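Long-range contacts in TetR family Transcriptional regulator (Streptococcus agalactiae 2603V/R, PDB 3KKC), which probably binds DNA as a TetR-family transcriptional regulator, a mostly helical protein that forms a two-chain assembly and carries a bound nickel ion: residues I17-I22 with L59-L63; F68-K73 with R112-L117; Y129-I135 with L172-R177. All blocks are in the same frame, centred on the assembly; numbering follows the deposited sequence.

Contact 1. Residues I17-I22 with L59-L63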
loop_
_atom_site.group_PDB
_atom_site.type_symbol
_atom_site.label_atom_id
_atom_site.label_comp_id
_atom_site.label_asym_id
_atom_site.label_seq_id
_atom_site.Cartn_x
_atom_site.Cartn_y
_atom_site.Cartn_z
ATOM N N ILE A 17 28.905 -7.683 10.607
ATOM C CA ILE A 17 28.275 -6.844 9.598
ATOM C C ILE A 17 26.793 -7.215 9.463
ATOM O O ILE A 17 25.905 -6.364 9.601
ATOM C CB ILE A 17 28.990 -7.021 8.243
ATOM C CG1 ILE A 17 30.487 -6.722 8.405
ATOM C CG2 ILE A 17 28.317 -6.180 7.142
ATOM C CD1 ILE A 17 31.323 -7.246 7.267
ATOM N N TYR A 18 26.537 -8.496 9.207
ATOM C CA TYR A 18 25.183 -9.011 9.132
ATOM C C TYR A 18 24.369 -8.444 10.288
ATOM O O TYR A 18 23.381 -7.757 10.065
ATOM C CB TYR A 18 25.211 -10.535 9.189
ATOM C CG TYR A 18 23.919 -11.235 8.804
ATOM C CD1 TYR A 18 23.701 -11.651 7.489
ATOM C CD2 TYR A 18 22.934 -11.507 9.754
ATOM C CE1 TYR A 18 22.548 -12.293 7.119
ATOM C CE2 TYR A 18 21.757 -12.157 9.389
ATOM C CZ TYR A 18 21.571 -12.546 8.061
ATOM O OH TYR A 18 20.416 -13.200 7.669
ATOM N N ASN A 19 24.796 -8.704 11.522
ATOM C CA ASN A 19 24.018 -8.280 12.693
ATOM C C ASN A 19 23.868 -6.752 12.762
ATOM O O ASN A 19 22.813 -6.243 13.156
ATOM C CB ASN A 19 24.567 -8.865 14.023
ATOM C CG ASN A 19 24.346 -10.398 14.163
ATOM O OD1 ASN A 19 23.478 -11.011 13.510
ATOM N ND2 ASN A 19 25.142 -11.010 15.034
ATOM N N ALA A 20 24.905 -6.028 12.355
ATOM C CA ALA A 20 24.855 -4.556 12.305
ATOM C C ALA A 20 23.770 -4.052 11.356
ATOM O O ALA A 20 23.022 -3.121 11.663
ATOM C CB ALA A 20 26.202 -3.988 11.909
ATOM N N PHE A 21 23.699 -4.679 10.193
ATOM C CA PHE A 21 22.709 -4.339 9.185
ATOM C C PHE A 21 21.284 -4.521 9.727
ATOM O O PHE A 21 20.419 -3.690 9.509
ATOM C CB PHE A 21 22.950 -5.223 7.962
ATOM C CG PHE A 21 22.007 -4.977 6.826
ATOM C CD1 PHE A 21 21.968 -3.733 6.194
ATOM C CD2 PHE A 21 21.214 -5.997 6.346
ATOM C CE1 PHE A 21 21.127 -3.518 5.151
ATOM C CE2 PHE A 21 20.366 -5.784 5.277
ATOM C CZ PHE A 21 20.309 -4.547 4.685
ATOM N N ILE A 22 21.058 -5.608 10.459
ATOM C CA ILE A 22 19.766 -5.884 11.063
ATOM C C ILE A 22 19.402 -4.863 12.148
ATOM O O ILE A 22 18.279 -4.367 12.189
ATOM C CB ILE A 22 19.721 -7.327 11.618
ATOM C CG1 ILE A 22 19.707 -8.331 10.457
ATOM C CG2 ILE A 22 18.495 -7.546 12.515
ATOM C CD1 ILE A 22 19.614 -9.770 10.916
ATOM N N LEU A 59 23.177 -7.476 0.932
ATOM C CA LEU A 59 22.808 -7.753 2.323
ATOM C C LEU A 59 21.310 -7.896 2.413
ATOM O O LEU A 59 20.799 -8.786 3.089
ATOM C CB LEU A 59 23.223 -6.633 3.277
ATOM C CG LEU A 59 24.695 -6.452 3.602
ATOM C CD1 LEU A 59 25.297 -5.579 2.534
ATOM C CD2 LEU A 59 24.846 -5.812 4.968
ATOM N N LEU A 60 20.604 -6.993 1.751
ATOM C CA LEU A 60 19.160 -7.056 1.730
ATOM C C LEU A 60 18.740 -8.387 1.125
ATOM O O LEU A 60 17.883 -9.100 1.669
ATOM C CB LEU A 60 18.593 -5.915 0.908
ATOM C CG LEU A 60 17.109 -5.861 1.165
ATOM C CD1 LEU A 60 16.915 -5.719 2.647
ATOM C CD2 LEU A 60 16.502 -4.705 0.430
ATOM N N LYS A 61 19.372 -8.716 0.001
ATOM C CA LYS A 61 19.086 -9.941 -0.732
ATOM C C LYS A 61 19.342 -11.171 0.163
ATOM O O LYS A 61 18.408 -11.898 0.504
ATOM C CB LYS A 61 19.917 -9.964 -2.017
ATOM C CG LYS A 61 19.999 -11.287 -2.762
ATOM C CD LYS A 61 21.429 -11.447 -3.325
ATOM C CE LYS A 61 21.566 -12.583 -4.329
ATOM N NZ LYS A 61 20.437 -12.569 -5.304
ATOM N N GLU A 62 20.599 -11.386 0.550
ATOM C CA GLU A 62 20.945 -12.398 1.551
ATOM C C GLU A 62 19.976 -12.428 2.743
ATOM O O GLU A 62 19.357 -13.457 3.006
ATOM C CB GLU A 62 22.363 -12.182 2.068
ATOM C CG GLU A 62 23.444 -12.534 1.075
ATOM C CD GLU A 62 24.741 -12.893 1.759
ATOM O OE1 GLU A 62 24.746 -12.963 3.013
ATOM O OE2 GLU A 62 25.747 -13.110 1.045
ATOM N N LEU A 63 19.848 -11.306 3.455
ATOM C CA LEU A 63 18.912 -11.211 4.574
ATOM C C LEU A 63 17.542 -11.810 4.211
ATOM O O LEU A 63 17.224 -12.900 4.661
ATOM C CB LEU A 63 18.794 -9.778 5.104
ATOM C CG LEU A 63 17.771 -9.558 6.228
ATOM C CD1 LEU A 63 18.054 -10.500 7.360
ATOM C CD2 LEU A 63 17.768 -8.120 6.745
#
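In the N-terminal DNA-binding domain of the TetR fold, F21 of helix 4-24 packs against L59, L60 and L63 of helix 57-71, the helix that leads out of the predicted helix-turn-helix region and on towards the C-terminal domain. It is a worked example of a helix pair joined by apolar packing, with no hydrogen bond across it. The two short segments run nearly perpendicular, with a signed crossing angle of -93°, and their axes stay 11.0 Å apart at closest approach. F21, L59 and L63 together fill most of the span. Because its CG stands anti to the backbone N (chi1 -179°), the F21 ring is carried straight out to L59, which covers one face. L59 CB makes a CH-pi contact, 3.7 Å from the F21 ring centroid and 16° off the ring normal. The CD2 methyl of L59 reaches back over the root of the ring, 3.5 Å from F21 CG, and also meets I17 CG2 at 4.1 Å.

At the far end of the ring, the L60 backbone N comes obliquely to 3.7 Å from F21 CE2, with the L60 CD1 methyl a little further off. L63 CD2 is also oblique, 3.8 Å from F21 CE2. L63 thus splits its two branches, since its CD1 methyl turns instead to I22 CD1 at 4.0 Å and to Y18. The surrounding residues place the pair in the domain core: I17 rests on V38 and A42 of helix 35-42, and both I17 and L59 touch F49. L60 also packs on Y108 of helix 107-129. The Y18 hydroxyl extends past L63 to hydrogen-bond with D66, and on the way Y18 OH lies 3.6 Å from L63 CD1.

Contact 2. Residues F68-K73 with R112-L117. With NI (nickel (II) ion), chain E.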
loop_
_atom_site.group_PDB
_atom_site.type_symbol
_atom_site.label_atom_id
_atom_site.label_comp_id
_atom_site.label_asym_id
_atom_site.label_seq_id
_atom_site.Cartn_x
_atom_site.Cartn_y
_atom_site.Cartn_z
ATOM N N PHE A 68 13.191 -15.471 4.541
ATOM C CA PHE A 68 12.143 -16.222 3.860
ATOM C C PHE A 68 12.399 -17.737 3.854
ATOM O O PHE A 68 11.460 -18.539 3.792
ATOM C CB PHE A 68 11.899 -15.649 2.466
ATOM C CG PHE A 68 11.387 -14.229 2.502
ATOM C CD1 PHE A 68 10.609 -13.797 3.579
ATOM C CD2 PHE A 68 11.681 -13.324 1.472
ATOM C CE1 PHE A 68 10.132 -12.492 3.635
ATOM C CE2 PHE A 68 11.222 -12.014 1.522
ATOM C CZ PHE A 68 10.447 -11.581 2.589
ATOM N N HIS A 69 13.660 -18.142 3.932
ATOM C CA HIS A 69 13.909 -19.557 4.041
ATOM C C HIS A 69 13.389 -20.008 5.394
ATOM O O HIS A 69 12.735 -21.038 5.477
ATOM C CB HIS A 69 15.382 -19.887 3.885
ATOM C CG HIS A 69 15.678 -21.351 3.882
ATOM N ND1 HIS A 69 15.963 -22.048 2.726
ATOM C CD2 HIS A 69 15.772 -22.246 4.897
ATOM C CE1 HIS A 69 16.209 -23.312 3.029
ATOM N NE2 HIS A 69 16.100 -23.459 4.339
ATOM N N HIS A 70 13.638 -19.237 6.450
ATOM C CA HIS A 70 13.139 -19.652 7.759
ATOM C C HIS A 70 11.615 -19.590 7.931
ATOM O O HIS A 70 11.049 -20.368 8.699
ATOM C CB HIS A 70 13.786 -18.907 8.924
ATOM C CG HIS A 70 13.339 -19.426 10.261
ATOM N ND1 HIS A 70 13.696 -20.679 10.726
ATOM C CD2 HIS A 70 12.527 -18.893 11.208
ATOM C CE1 HIS A 70 13.138 -20.883 11.907
ATOM N NE2 HIS A 70 12.429 -19.815 12.228
ATOM N N LEU A 71 10.956 -18.654 7.259
ATOM C CA LEU A 71 9.509 -18.524 7.401
ATOM C C LEU A 71 8.752 -19.613 6.647
ATOM O O LEU A 71 7.877 -20.255 7.204
ATOM C CB LEU A 71 9.041 -17.149 6.935
ATOM C CG LEU A 71 9.314 -16.010 7.909
ATOM C CD1 LEU A 71 8.511 -14.789 7.543
ATOM C CD2 LEU A 71 8.945 -16.475 9.282
ATOM N N PHE A 72 9.107 -19.844 5.390
ATOM C CA PHE A 72 8.268 -20.638 4.495
ATOM C C PHE A 72 8.937 -21.927 4.083
ATOM O O PHE A 72 8.370 -22.998 4.247
ATOM C CB PHE A 72 7.938 -19.875 3.201
ATOM C CG PHE A 72 7.480 -18.452 3.405
ATOM C CD1 PHE A 72 6.181 -18.171 3.799
ATOM C CD2 PHE A 72 8.338 -17.395 3.156
ATOM C CE1 PHE A 72 5.754 -16.854 3.959
ATOM C CE2 PHE A 72 7.918 -16.085 3.314
ATOM C CZ PHE A 72 6.626 -15.817 3.711
ATOM N N LYS A 73 10.129 -21.807 3.505
ATOM C CA LYS A 73 10.807 -22.933 2.874
ATOM C C LYS A 73 11.137 -24.017 3.896
ATOM O O LYS A 73 12.002 -24.871 3.682
ATOM C CB LYS A 73 12.036 -22.446 2.102
ATOM C CG LYS A 73 11.684 -21.365 1.070
ATOM C CD LYS A 73 12.832 -20.381 0.868
ATOM C CE LYS A 73 12.334 -19.004 0.426
ATOM N NZ LYS A 73 13.403 -17.953 0.511
ATOM N N ARG A 112 9.428 -9.409 -2.826
ATOM C CA ARG A 112 9.836 -10.785 -2.596
ATOM C C ARG A 112 8.960 -11.473 -1.537
ATOM O O ARG A 112 8.743 -12.693 -1.590
ATOM C CB ARG A 112 11.329 -10.861 -2.272
ATOM C CG ARG A 112 12.214 -11.053 -3.521
ATOM C CD ARG A 112 12.179 -12.503 -4.050
ATOM N NE ARG A 112 12.150 -13.511 -2.977
ATOM C CZ ARG A 112 13.134 -13.725 -2.083
ATOM N NH1 ARG A 112 13.012 -14.680 -1.152
ATOM N NH2 ARG A 112 14.251 -12.990 -2.106
ATOM N N PHE A 113 8.427 -10.683 -0.608
ATOM C CA PHE A 113 7.572 -11.215 0.434
ATOM C C PHE A 113 6.220 -11.591 -0.160
ATOM O O PHE A 113 5.717 -12.687 0.068
ATOM C CB PHE A 113 7.425 -10.202 1.562
ATOM C CG PHE A 113 6.456 -10.608 2.637
ATOM C CD1 PHE A 113 6.583 -11.832 3.297
ATOM C CD2 PHE A 113 5.433 -9.754 3.018
ATOM C CE1 PHE A 113 5.676 -12.201 4.308
ATOM C CE2 PHE A 113 4.537 -10.116 4.034
ATOM C CZ PHE A 113 4.664 -11.335 4.675
ATOM N N ARG A 114 5.631 -10.701 -0.948
ATOM C CA ARG A 114 4.361 -11.036 -1.563
ATOM C C ARG A 114 4.534 -12.285 -2.416
ATOM O O ARG A 114 3.623 -13.094 -2.530
ATOM C CB ARG A 114 3.806 -9.878 -2.386
ATOM C CG ARG A 114 2.338 -10.052 -2.766
ATOM C CD ARG A 114 1.647 -8.699 -2.989
ATOM N NE ARG A 114 0.221 -8.839 -3.297
ATOM C CZ ARG A 114 -0.277 -9.683 -4.206
ATOM N NH1 ARG A 114 0.533 -10.481 -4.899
ATOM N NH2 ARG A 114 -1.585 -9.726 -4.436
ATOM N N SER A 115 5.711 -12.463 -2.994
ATOM C CA SER A 115 5.929 -13.603 -3.870
ATOM C C SER A 115 6.038 -14.923 -3.115
ATOM O O SER A 115 5.691 -15.976 -3.642
ATOM C CB SER A 115 7.159 -13.386 -4.746
ATOM O OG SER A 115 7.550 -14.596 -5.369
ATOM N N GLU A 116 6.524 -14.878 -1.882
ATOM C CA GLU A 116 6.590 -16.095 -1.076
ATOM C C GLU A 116 5.186 -16.515 -0.639
ATOM O O GLU A 116 4.811 -17.684 -0.763
ATOM C CB GLU A 116 7.528 -15.918 0.124
ATOM C CG GLU A 116 8.981 -15.662 -0.276
ATOM C CD GLU A 116 9.660 -16.885 -0.891
ATOM O OE1 GLU A 116 9.433 -18.015 -0.383
ATOM O OE2 GLU A 116 10.431 -16.711 -1.868
ATOM N N LEU A 117 4.414 -15.548 -0.144
ATOM C CA LEU A 117 2.988 -15.728 0.104
ATOM C C LEU A 117 2.272 -16.391 -1.069
ATOM O O LEU A 117 1.475 -17.287 -0.871
ATOM C CB LEU A 117 2.334 -14.393 0.442
ATOM C CG LEU A 117 2.778 -13.751 1.763
ATOM C CD1 LEU A 117 2.242 -12.319 1.888
ATOM C CD2 LEU A 117 2.326 -14.600 2.942
HETATM NI NI NI E . 11.020 -19.376 13.847
#
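F68, in the last turn of helix 57-71, and F72, just past its end, meet F113 and E116 of helix 107-129 where the DNA-binding part of this TetR fold joins the C-terminal domain. The F68 and F113 rings are nearly parallel, 19° apart in plane, but slid so far past each other that they barely overlap; the closer touch is F68 CZ on F113 CB at 3.5 Å. F72 presents a face to E116, whose CB stands over it, 3.2 Å from F72 CE2, while F72 CZ meets the edge of the F113 ring.

Polar groups form the next layer. R112 NH1 lies at the edge of the F68 ring, 3.2 Å from CD2, with the guanidinium turned 82° from the ring plane. A bend at chi2 (-70°) folds the E116 chain back along its own helix, and there R112 NH1 makes a weak salt-bridging hydrogen bond of 3.4 Å to E116 OE2. K73 comes across and lays CE 3.2 Å from E116 OE1; its NZ stays beyond salt-bridge range of OE2, though its charge may be felt there.

Further out, F109 adds another ring beside F68, Y83 OH hydrogen-bonds to F72 O, and L71 packs on helix 80-93. That helix also supplies H86 and H90, which bind the nickel ion with H70, whose NE2 is 2.2 Å from the metal.

Contact 3. Residues Y129-I135 with L172-R177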
loop_
_atom_site.group_PDB
_atom_site.type_symbol
_atom_site.label_atom_id
_atom_site.label_comp_id
_atom_site.label_asym_id
_atom_site.label_seq_id
_atom_site.Cartn_x
_atom_site.Cartn_y
_atom_site.Cartn_z
ATOM N N TYR A 129 -9.843 -22.729 2.613
ATOM C CA TYR A 129 -10.722 -21.765 3.285
ATOM C C TYR A 129 -11.861 -21.227 2.415
ATOM O O TYR A 129 -12.858 -20.710 2.928
ATOM C CB TYR A 129 -9.903 -20.628 3.915
ATOM C CG TYR A 129 -9.184 -21.105 5.125
ATOM C CD1 TYR A 129 -8.121 -21.980 4.995
ATOM C CD2 TYR A 129 -9.593 -20.742 6.398
ATOM C CE1 TYR A 129 -7.463 -22.465 6.082
ATOM C CE2 TYR A 129 -8.940 -21.235 7.516
ATOM C CZ TYR A 129 -7.863 -22.094 7.343
ATOM O OH TYR A 129 -7.165 -22.613 8.410
ATOM N N ILE A 130 -11.708 -21.366 1.106
ATOM C CA ILE A 130 -12.693 -20.863 0.168
ATOM C C ILE A 130 -13.408 -22.031 -0.469
ATOM O O ILE A 130 -12.820 -22.780 -1.243
ATOM C CB ILE A 130 -12.037 -20.037 -0.940
ATOM C CG1 ILE A 130 -11.209 -18.902 -0.326
ATOM C CG2 ILE A 130 -13.092 -19.526 -1.930
ATOM C CD1 ILE A 130 -12.001 -18.003 0.574
ATOM N N THR A 131 -14.686 -22.180 -0.148
ATOM C CA THR A 131 -15.429 -23.358 -0.567
ATOM C C THR A 131 -16.264 -23.134 -1.827
ATOM O O THR A 131 -16.379 -24.035 -2.659
ATOM C CB THR A 131 -16.301 -23.890 0.582
ATOM O OG1 THR A 131 -15.899 -25.228 0.879
ATOM C CG2 THR A 131 -17.781 -23.871 0.204
ATOM N N LYS A 132 -16.835 -21.936 -1.958
ATOM C CA LYS A 132 -17.659 -21.574 -3.117
ATOM C C LYS A 132 -16.788 -21.412 -4.359
ATOM O O LYS A 132 -15.553 -21.415 -4.281
ATOM C CB LYS A 132 -18.413 -20.269 -2.841
ATOM C CG LYS A 132 -19.203 -20.226 -1.511
ATOM C CD LYS A 132 -20.609 -20.827 -1.665
ATOM C CE LYS A 132 -21.692 -20.053 -0.869
ATOM N NZ LYS A 132 -23.105 -20.588 -1.077
ATOM N N VAL A 133 -17.416 -21.278 -5.517
ATOM C CA VAL A 133 -16.655 -20.970 -6.730
ATOM C C VAL A 133 -17.425 -20.063 -7.660
ATOM O O VAL A 133 -17.398 -20.250 -8.873
ATOM C CB VAL A 133 -16.262 -22.231 -7.514
ATOM C CG1 VAL A 133 -15.181 -23.017 -6.755
ATOM C CG2 VAL A 133 -17.502 -23.082 -7.795
ATOM N N ASP A 134 -18.112 -19.082 -7.090
ATOM C CA ASP A 134 -18.851 -18.110 -7.891
ATOM C C ASP A 134 -18.098 -16.786 -7.944
ATOM O O ASP A 134 -18.603 -15.808 -8.477
ATOM C CB ASP A 134 -20.252 -17.882 -7.319
ATOM C CG ASP A 134 -20.217 -17.417 -5.863
ATOM O OD1 ASP A 134 -19.271 -17.815 -5.135
ATOM O OD2 ASP A 134 -21.134 -16.659 -5.455
ATOM N N ILE A 135 -16.904 -16.752 -7.355
ATOM C CA ILE A 135 -16.010 -15.611 -7.507
ATOM C C ILE A 135 -14.817 -16.064 -8.332
ATOM O O ILE A 135 -14.220 -17.095 -8.022
ATOM C CB ILE A 135 -15.528 -15.076 -6.162
ATOM C CG1 ILE A 135 -16.715 -14.620 -5.329
ATOM C CG2 ILE A 135 -14.606 -13.908 -6.370
ATOM C CD1 ILE A 135 -16.327 -14.091 -3.973
ATOM N N LEU A 172 -9.127 -15.345 9.262
ATOM C CA LEU A 172 -9.644 -16.537 8.600
ATOM C C LEU A 172 -11.178 -16.536 8.547
ATOM O O LEU A 172 -11.776 -16.970 7.558
ATOM C CB LEU A 172 -9.129 -17.784 9.311
ATOM C CG LEU A 172 -8.079 -18.653 8.600
ATOM C CD1 LEU A 172 -7.444 -18.019 7.329
ATOM C CD2 LEU A 172 -6.999 -19.123 9.581
ATOM N N THR A 173 -11.820 -16.040 9.602
ATOM C CA THR A 173 -13.274 -15.973 9.595
ATOM C C THR A 173 -13.728 -14.886 8.613
ATOM O O THR A 173 -14.735 -15.043 7.913
ATOM C CB THR A 173 -13.876 -15.762 11.014
ATOM O OG1 THR A 173 -13.356 -14.559 11.582
ATOM C CG2 THR A 173 -13.528 -16.938 11.940
HETATM N N MSE A 174 -12.966 -13.796 8.534
HETATM C CA MSE A 174 -13.293 -12.705 7.613
HETATM C C MSE A 174 -13.259 -13.122 6.156
HETATM O O MSE A 174 -14.030 -12.607 5.352
HETATM C CB MSE A 174 -12.383 -11.503 7.819
HETATM C CG MSE A 174 -12.894 -10.527 8.848
HETATM SE SE MSE A 174 -14.778 -10.157 8.566
HETATM C CE MSE A 174 -14.657 -9.207 6.852
ATOM N N VAL A 175 -12.380 -14.062 5.822
ATOM C CA VAL A 175 -12.188 -14.451 4.427
ATOM C C VAL A 175 -12.860 -15.755 4.019
ATOM O O VAL A 175 -13.180 -15.941 2.851
ATOM C CB VAL A 175 -10.702 -14.561 4.089
ATOM C CG1 VAL A 175 -10.031 -13.218 4.290
ATOM C CG2 VAL A 175 -10.047 -15.615 4.946
ATOM N N GLU A 176 -13.065 -16.656 4.972
ATOM C CA GLU A 176 -13.588 -17.984 4.662
ATOM C C GLU A 176 -14.883 -17.900 3.866
ATOM O O GLU A 176 -15.717 -17.022 4.108
ATOM C CB GLU A 176 -13.871 -18.760 5.931
ATOM C CG GLU A 176 -15.341 -19.028 6.079
ATOM C CD GLU A 176 -15.748 -19.218 7.515
ATOM O OE1 GLU A 176 -15.518 -20.336 8.045
ATOM O OE2 GLU A 176 -16.302 -18.246 8.098
ATOM N N ARG A 177 -15.056 -18.840 2.941
ATOM C CA ARG A 177 -16.167 -18.801 1.999
ATOM C C ARG A 177 -16.403 -20.156 1.355
ATOM O O ARG A 177 -17.221 -20.943 1.834
ATOM C CB ARG A 177 -15.899 -17.746 0.922
ATOM C CG ARG A 177 -16.999 -17.609 -0.079
ATOM C CD ARG A 177 -17.170 -16.167 -0.539
ATOM N NE ARG A 177 -18.540 -15.945 -0.999
ATOM C CZ ARG A 177 -19.043 -16.466 -2.113
ATOM N NH1 ARG A 177 -18.279 -17.227 -2.889
ATOM N NH2 ARG A 177 -20.304 -16.228 -2.447
#
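The last residue of the chain, R177, folds back to hold D134 with two guanidinium nitrogens. The salt bridge is end-on: R177 NH2 reaches D134 OD2 at 3.2 Å, and R177 NH1 is modelled 2.5 Å from D134 OD1, a length that is doubtful in its exact value. Each oxygen offers its syn lone pair, and the two flat groups are nearly coplanar, 20° apart. Packing from above and below limits the tilt of the guanidinium, with K132 CG over one face, 3.4 Å above the plane, and I135 CD1 over the opposite face at 3.7 Å.

The backbone brings the arginine into place. Just past helix 164-175, R177 N donates to Y129 O over 2.9 Å in a nearly straight bond, at 166°, tying the chain terminus to the end of helix 107-129. From there R177 CG, anti to the backbone N (chi1 -179°), carries the side chain out toward D134. I130 packs beside this bond, its CD1 3.9 Å from R177 CB, and also rests on L140 and L144 of helix 137-157. The loop is thereby joined to the C-terminal helical domain, at its boundary with the second subunit: R177 packs on R177 of that subunit, whose NH1 also forms weak hydrogen bonds with V175 O and E176 O. With two arginines so close across the interface, the D134 carboxylate probably offsets part of the gathered positive charge.

In the fold
The three contacts follow one another along the chain and differ in chemistry with burial and place in the fold. Contact 1 is buried and almost wholly apolar, within the DNA-binding domain. Contact 2, about 17 Å away between centres, uses the same helix 57-71 nearer its C-terminal end; its aromatic core is edged by charged groups, and the helix carries on from one domain's packing to the next and to the nickel site. Contact 3 lies about 39 Å from contact 1 between centres, on the opposite side of the chain's centre, where loop and chain terminus replace paired helices. There, at the partly exposed border with the second subunit, a salt bridge and a backbone hydrogen bond do the joining.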